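Side-chain contacts in aspartate aminotransferase, mitochondrial (Trypanosoma brucei brucei, PDB 4W5K), which probably catalyses the pyridoxal-phosphate-dependent transfer of an amino group from L-aspartate to 2-oxoglutarate, working as a homodimer: residues F215-G218 against Y222-F225; L78-T83 against A256-T261. The protein carries 1 engineered substitution. All coordinates share one frame; numbering follows the deposited sequence.

Interaction 1: F215-G218 against Y222-F225; sequences FATG and YDAF. With MLT (D-malate), chain D.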
ATOM      1  N   PHE A 215      12.768  -8.489  17.319  1.00 22.02           N
ATOM      2  CA  PHE A 215      13.800  -8.950  16.397  1.00 22.17           C
ATOM      3  C   PHE A 215      15.198  -8.522  16.871  1.00 22.73           C
ATOM      4  O   PHE A 215      16.161  -9.300  16.821  1.00 21.23           O
ATOM      5  CB  PHE A 215      13.510  -8.418  14.966  1.00 19.47           C
ATOM      6  CG  PHE A 215      14.475  -8.917  13.927  1.00 20.44           C
ATOM      7  CD1 PHE A 215      15.646  -8.228  13.661  1.00 22.08           C
ATOM      8  CD2 PHE A 215      14.224 -10.113  13.239  1.00 18.39           C
ATOM      9  CE1 PHE A 215      16.564  -8.696  12.728  1.00 27.33           C
ATOM     10  CE2 PHE A 215      15.134 -10.593  12.305  1.00 23.67           C
ATOM     11  CZ  PHE A 215      16.298  -9.894  12.035  1.00 26.86           C
ATOM     12  N   ALA A 216      15.308  -7.293  17.351  1.00 21.13           N
ATOM     13  CA  ALA A 216      16.630  -6.752  17.715  1.00 20.65           C
ATOM     14  C   ALA A 216      17.365  -7.557  18.777  1.00 24.75           C
ATOM     15  O   ALA A 216      18.522  -7.954  18.571  1.00 25.17           O
ATOM     16  CB  ALA A 216      16.461  -5.301  18.166  1.00 20.18           C
ATOM     17  N   THR A 217      16.713  -7.832  19.909  1.00 21.09           N
ATOM     18  CA  THR A 217      17.417  -8.484  21.010  1.00 21.87           C
ATOM     19  C   THR A 217      16.704  -9.729  21.537  1.00 21.84           C
ATOM     20  O   THR A 217      17.206 -10.405  22.454  1.00 25.32           O
ATOM     21  CB  THR A 217      17.645  -7.517  22.219  1.00 24.08           C
ATOM     22  OG1 THR A 217      16.417  -7.310  22.933  1.00 21.56           O
ATOM     23  CG2 THR A 217      18.282  -6.193  21.795  1.00 23.51           C
ATOM     24  N   GLY A 218      15.530 -10.015  20.976  1.00 22.01           N
ATOM     25  CA  GLY A 218      14.732 -11.159  21.394  1.00 23.32           C
ATOM     26  C   GLY A 218      13.829 -10.827  22.566  1.00 24.15           C
ATOM     27  O   GLY A 218      13.121 -11.686  23.068  1.00 28.14           O
ATOM     28  N   TYR A 222      12.035  -4.828  26.365  1.00 21.77           N
ATOM     29  CA  TYR A 222      13.298  -4.102  26.312  1.00 23.03           C
ATOM     30  C   TYR A 222      13.397  -3.311  24.999  1.00 20.29           C
ATOM     31  O   TYR A 222      13.790  -2.143  24.991  1.00 19.54           O
ATOM     32  CB  TYR A 222      14.472  -5.077  26.468  1.00 20.35           C
ATOM     33  CG  TYR A 222      15.849  -4.438  26.410  1.00 20.15           C
ATOM     34  CD1 TYR A 222      16.466  -4.178  25.187  1.00 19.92           C
ATOM     35  CD2 TYR A 222      16.547  -4.136  27.582  1.00 22.08           C
ATOM     36  CE1 TYR A 222      17.737  -3.598  25.129  1.00 22.52           C
ATOM     37  CE2 TYR A 222      17.817  -3.566  27.532  1.00 24.56           C
ATOM     38  CZ  TYR A 222      18.405  -3.307  26.308  1.00 22.33           C
ATOM     39  OH  TYR A 222      19.671  -2.747  26.267  1.00 28.03           O
ATOM     40  N   ASP A 223      13.033  -3.939  23.883  1.00 17.94           N
ATOM     41  CA  ASP A 223      13.218  -3.288  22.599  1.00 16.41           C
ATOM     42  C   ASP A 223      12.233  -2.141  22.394  1.00 17.43           C
ATOM     43  O   ASP A 223      12.456  -1.298  21.534  1.00 20.06           O
ATOM     44  CB  ASP A 223      13.054  -4.282  21.443  1.00 17.95           C
ATOM     45  CG  ASP A 223      14.221  -5.243  21.326  1.00 19.73           C
ATOM     46  OD1 ASP A 223      15.270  -5.033  22.010  1.00 17.82           O
ATOM     47  OD2 ASP A 223      14.093  -6.212  20.545  1.00 21.41           O
ATOM     48  N   ALA A 224      11.138  -2.127  23.153  1.00 18.66           N
ATOM     49  CA  ALA A 224      10.180  -1.019  23.022  1.00 18.27           C
ATOM     50  C   ALA A 224      10.397   0.059  24.108  1.00 19.45           C
ATOM     51  O   ALA A 224       9.527   0.899  24.362  1.00 19.20           O
ATOM     52  CB  ALA A 224       8.728  -1.541  23.063  1.00 22.29           C
ATOM     53  N   PHE A 225      11.557   0.031  24.763  1.00 18.09           N
ATOM     54  CA  PHE A 225      11.825   1.011  25.816  1.00 18.75           C
ATOM     55  C   PHE A 225      11.647   2.465  25.352  1.00 21.03           C
ATOM     56  O   PHE A 225      11.039   3.271  26.053  1.00 19.47           O
ATOM     57  CB  PHE A 225      13.252   0.816  26.381  1.00 19.40           C
ATOM     58  CG  PHE A 225      13.626   1.827  27.416  1.00 19.38           C
ATOM     59  CD1 PHE A 225      13.087   1.751  28.689  1.00 20.49           C
ATOM     60  CD2 PHE A 225      14.478   2.874  27.113  1.00 20.02           C
ATOM     61  CE1 PHE A 225      13.422   2.709  29.664  1.00 23.34           C
ATOM     62  CE2 PHE A 225      14.786   3.839  28.056  1.00 22.09           C
ATOM     63  CZ  PHE A 225      14.280   3.741  29.343  1.00 24.39           C
TER
HETATM   64  C1  MLT D 501      14.604   0.486  32.227  0.71 40.93           C
HETATM   65  O1  MLT D 501      15.658   0.921  31.691  0.71 28.04           O
HETATM   66  O2  MLT D 501      14.031   1.133  33.142  0.71 51.87           O
HETATM   67  C2  MLT D 501      14.019  -0.833  31.750  0.71 45.02           C
HETATM   68  O3  MLT D 501      14.840  -1.239  30.696  0.71 49.61           O
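In the loop after strand 205-210 of the class I aminotransferase fold, Thr217 is gripped by both carboxylate oxygens of Asp223, which reaches back from the short helix 220-223. OD2 takes the backbone N-H of Thr217 on its syn lone pair, Thr217 N to Asp223 OD2 3.1 Å with 153° at the hydrogen. The hydroxyl of the same residue donates to the other oxygen: Thr217 OG1 lies 2.7 Å from Asp223 OD1, on the syn side but 34° out of the carboxylate plane. With OG1 between the backbone N and the carbonyl carbon (chi1 74°), hydroxyl and amide of one residue face one carboxylate, which would restrain the rotation of the carboxylate. Gly214 N adds a weak bond to OD2, so the buried carboxylate, probably charged, has donors on both oxygens; Gln219 NE2 bonds the Thr217 hydroxyl itself. The methyl of Ala216 packs on the carboxylate, its CB 3.5 Å from Asp223 OD2. Tyr222 stacks on His189, a malate-binding residue, and its CD1 is 3.9 Å from Thr217 OG1. Past Ala224, the N-cap of the next helix, Phe225 lines the D-malate pocket and also stacks on His189; Phe225 CE1 comes within 3.5 Å of malate O1.

Interaction 2: L78-T83 against A256-T261; sequences LCFGPT and ALHIST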
ATOM      1  N   LEU A  78       1.098  -4.258  21.750  1.00 25.22           N
ATOM      2  CA  LEU A  78       2.456  -4.802  21.600  1.00 24.78           C
ATOM      3  C   LEU A  78       3.481  -3.673  21.696  1.00 23.48           C
ATOM      4  O   LEU A  78       4.528  -3.825  22.339  1.00 22.22           O
ATOM      5  CB  LEU A  78       2.611  -5.557  20.266  1.00 22.31           C
ATOM      6  CG  LEU A  78       4.038  -6.025  19.943  1.00 26.38           C
ATOM      7  CD1 LEU A  78       4.504  -7.086  20.933  1.00 24.07           C
ATOM      8  CD2 LEU A  78       4.122  -6.539  18.506  1.00 25.70           C
ATOM      9  N   CYS A  79       3.164  -2.525  21.096  1.00 22.08           N
ATOM     10  CA  CYS A  79       4.077  -1.378  21.100  1.00 21.90           C
ATOM     11  C   CYS A  79       4.226  -0.799  22.509  1.00 20.20           C
ATOM     12  O   CYS A  79       5.357  -0.637  23.031  1.00 22.30           O
ATOM     13  CB  CYS A  79       3.584  -0.287  20.124  1.00 19.66           C
ATOM     14  SG  CYS A  79       4.632   1.214  20.151  1.00 23.11           S
ATOM     15  N   PHE A  80       3.094  -0.522  23.167  1.00 20.95           N
ATOM     16  CA  PHE A  80       3.117   0.295  24.381  1.00 22.25           C
ATOM     17  C   PHE A  80       3.037  -0.526  25.668  1.00 24.81           C
ATOM     18  O   PHE A  80       3.301  -0.009  26.758  1.00 24.99           O
ATOM     19  CB  PHE A  80       1.984   1.353  24.314  1.00 22.75           C
ATOM     20  CG  PHE A  80       2.201   2.383  23.243  1.00 22.67           C
ATOM     21  CD1 PHE A  80       3.142   3.386  23.420  1.00 23.87           C
ATOM     22  CD2 PHE A  80       1.490   2.338  22.041  1.00 21.04           C
ATOM     23  CE1 PHE A  80       3.373   4.335  22.447  1.00 24.61           C
ATOM     24  CE2 PHE A  80       1.715   3.289  21.047  1.00 23.57           C
ATOM     25  CZ  PHE A  80       2.667   4.296  21.260  1.00 22.80           C
ATOM     26  N   GLY A  81       2.726  -1.816  25.531  1.00 24.82           N
ATOM     27  CA  GLY A  81       2.681  -2.742  26.651  1.00 29.34           C
ATOM     28  C   GLY A  81       1.373  -2.721  27.411  1.00 31.91           C
ATOM     29  O   GLY A  81       0.472  -1.977  27.038  1.00 33.27           O
ATOM     30  N   PRO A  82       1.278  -3.524  28.489  1.00 41.72           N
ATOM     31  CA  PRO A  82       0.067  -3.716  29.305  1.00 47.47           C
ATOM     32  C   PRO A  82      -0.194  -2.645  30.378  1.00 50.64           C
ATOM     33  O   PRO A  82      -1.318  -2.550  30.870  1.00 53.44           O
ATOM     34  CB  PRO A  82       0.324  -5.069  29.976  1.00 46.36           C
ATOM     35  CG  PRO A  82       1.802  -5.095  30.161  1.00 46.51           C
ATOM     36  CD  PRO A  82       2.387  -4.381  28.956  1.00 41.85           C
ATOM     37  N   THR A  83       0.817  -1.871  30.759  1.00 49.39           N
ATOM     38  CA  THR A  83       0.610  -0.850  31.784  1.00 51.68           C
ATOM     39  C   THR A  83       0.898   0.557  31.251  1.00 49.81           C
ATOM     40  O   THR A  83       1.638   1.332  31.879  1.00 48.03           O
ATOM     41  CB  THR A  83       1.482  -1.111  33.021  1.00 57.04           C
ATOM     42  OG1 THR A  83       2.856  -0.845  32.706  1.00 57.39           O
ATOM     43  CG2 THR A  83       1.337  -2.559  33.481  1.00 60.32           C
ATOM     44  N   ALA A 256       2.036  -0.466  11.580  1.00 16.86           N
ATOM     45  CA  ALA A 256       1.061   0.435  12.206  1.00 17.06           C
ATOM     46  C   ALA A 256       1.737   1.759  12.562  1.00 18.36           C
ATOM     47  O   ALA A 256       2.954   1.841  12.730  1.00 16.16           O
ATOM     48  CB  ALA A 256       0.445  -0.216  13.474  1.00 17.48           C
ATOM     49  N   LEU A 257       0.906   2.780  12.673  1.00 16.25           N
ATOM     50  CA  LEU A 257       1.290   4.129  13.050  1.00 16.63           C
ATOM     51  C   LEU A 257       0.537   4.523  14.309  1.00 18.89           C
ATOM     52  O   LEU A 257      -0.656   4.258  14.412  1.00 19.71           O
ATOM     53  CB  LEU A 257       0.979   5.091  11.900  1.00 16.13           C
ATOM     54  CG  LEU A 257       1.084   6.586  12.202  1.00 17.54           C
ATOM     55  CD1 LEU A 257       2.531   6.957  12.528  1.00 19.43           C
ATOM     56  CD2 LEU A 257       0.633   7.342  10.980  1.00 18.09           C
ATOM     57  N   HIS A 258       1.216   5.182  15.259  1.00 16.84           N
ATOM     58  CA  HIS A 258       0.597   5.585  16.525  1.00 18.89           C
ATOM     59  C   HIS A 258       0.981   7.023  16.805  1.00 17.90           C
ATOM     60  O   HIS A 258       2.163   7.353  16.673  1.00 18.72           O
ATOM     61  CB  HIS A 258       1.082   4.704  17.693  1.00 18.85           C
ATOM     62  CG  HIS A 258       0.971   3.237  17.421  1.00 20.12           C
ATOM     63  ND1 HIS A 258      -0.231   2.557  17.451  1.00 22.15           N
ATOM     64  CD2 HIS A 258       1.923   2.316  17.134  1.00 24.02           C
ATOM     65  CE1 HIS A 258      -0.010   1.277  17.188  1.00 20.58           C
ATOM     66  NE2 HIS A 258       1.290   1.107  16.986  1.00 20.36           N
ATOM     67  N   ILE A 259       0.009   7.865  17.146  1.00 18.92           N
ATOM     68  CA  ILE A 259       0.295   9.218  17.619  1.00 18.86           C
ATOM     69  C   ILE A 259      -0.394   9.466  18.955  1.00 21.04           C
ATOM     70  O   ILE A 259      -1.616   9.446  19.055  1.00 21.49           O
ATOM     71  CB  ILE A 259      -0.167  10.333  16.629  1.00 20.08           C
ATOM     72  CG1 ILE A 259       0.350  10.073  15.199  1.00 19.43           C
ATOM     73  CG2 ILE A 259       0.239  11.726  17.183  1.00 19.34           C
ATOM     74  CD1 ILE A 259      -0.688   9.356  14.311  1.00 22.19           C
ATOM     75  N   SER A 260       0.384   9.743  19.990  1.00 19.03           N
ATOM     76  CA  SER A 260      -0.228  10.088  21.270  1.00 20.84           C
ATOM     77  C   SER A 260      -0.651  11.547  21.294  1.00 24.33           C
ATOM     78  O   SER A 260      -0.068  12.387  20.616  1.00 24.62           O
ATOM     79  CB  SER A 260       0.719   9.813  22.435  1.00 21.90           C
ATOM     80  OG  SER A 260       1.845  10.675  22.403  1.00 22.39           O
ATOM     81  N   THR A 261      -1.704  11.815  22.055  1.00 21.40           N
ATOM     82  CA  THR A 261      -2.291  13.141  22.166  1.00 22.44           C
ATOM     83  C   THR A 261      -2.735  13.394  23.594  1.00 25.77           C
ATOM     84  O   THR A 261      -2.622  12.531  24.461  1.00 27.25           O
ATOM     85  CB  THR A 261      -3.518  13.310  21.232  1.00 28.00           C
ATOM     86  OG1 THR A 261      -4.613  12.538  21.735  1.00 27.66           O
ATOM     87  CG2 THR A 261      -3.185  12.898  19.820  1.00 26.27           C
TER
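Cys79 and Phe80, at the C-terminal end of helix 69-80, pack against the imidazole of His258 on strand 255-260. Cys79 comes first: its CB is 4.1 Å from His258 NE2, approaching the ring obliquely. Its sulfur, anti to the backbone N (chi1 177°), lies 4.9 Å from the centroid of the imidazole, 45° off the normal. The same SG sits over the middle of the neighbouring Phe80 ring, 3.6 Å above its plane. Phe80 then makes the main contact, a T-shaped pair in which its edge points at the face of His258, the planes 79° apart and the centroids 5.4 Å. Phe80 CE2 leads, 3.7 Å from His258 CG, and His258 CB meets the phenyl edge in its plane. Both imidazole nitrogens are satisfied outside this contact, ND1 with Ser94 OG and NE2 with Gln241 OE1, which would hold the ring's rotation while the edge of Phe80 presses on its face. At Gly81 the backbone turns to positive phi and leaves the helix. Strand 255-260 runs antiparallel between 92-97 and 238-242; the last turn of helix 69-80 packs on its His258 side, while Leu257 and Ile259 point the other way, into helices 99-110 and 264-282.

In the fold
Interactions 1 and 2 lie about 15 Å apart, centre to centre, and meet directly where Ala224 CB packs 3.5 Å from Cys79 O. Cys79 thus serves both contacts, its carbonyl O toward Ala224 and its side chain toward His258. Residues 215-225 fall, in sequence, between the two segments of interaction 2. Their relation to the ligands differs. Interaction 1 reaches the malate pocket through Phe225, while its Phe215 side chain stays about 9 Å from a bound pyridoxal phosphate. Interaction 2 stands further back: the side chain of His258 is about 12 Å from a bound cofactor and about 10 Å from that of cofactor-binding Ser242.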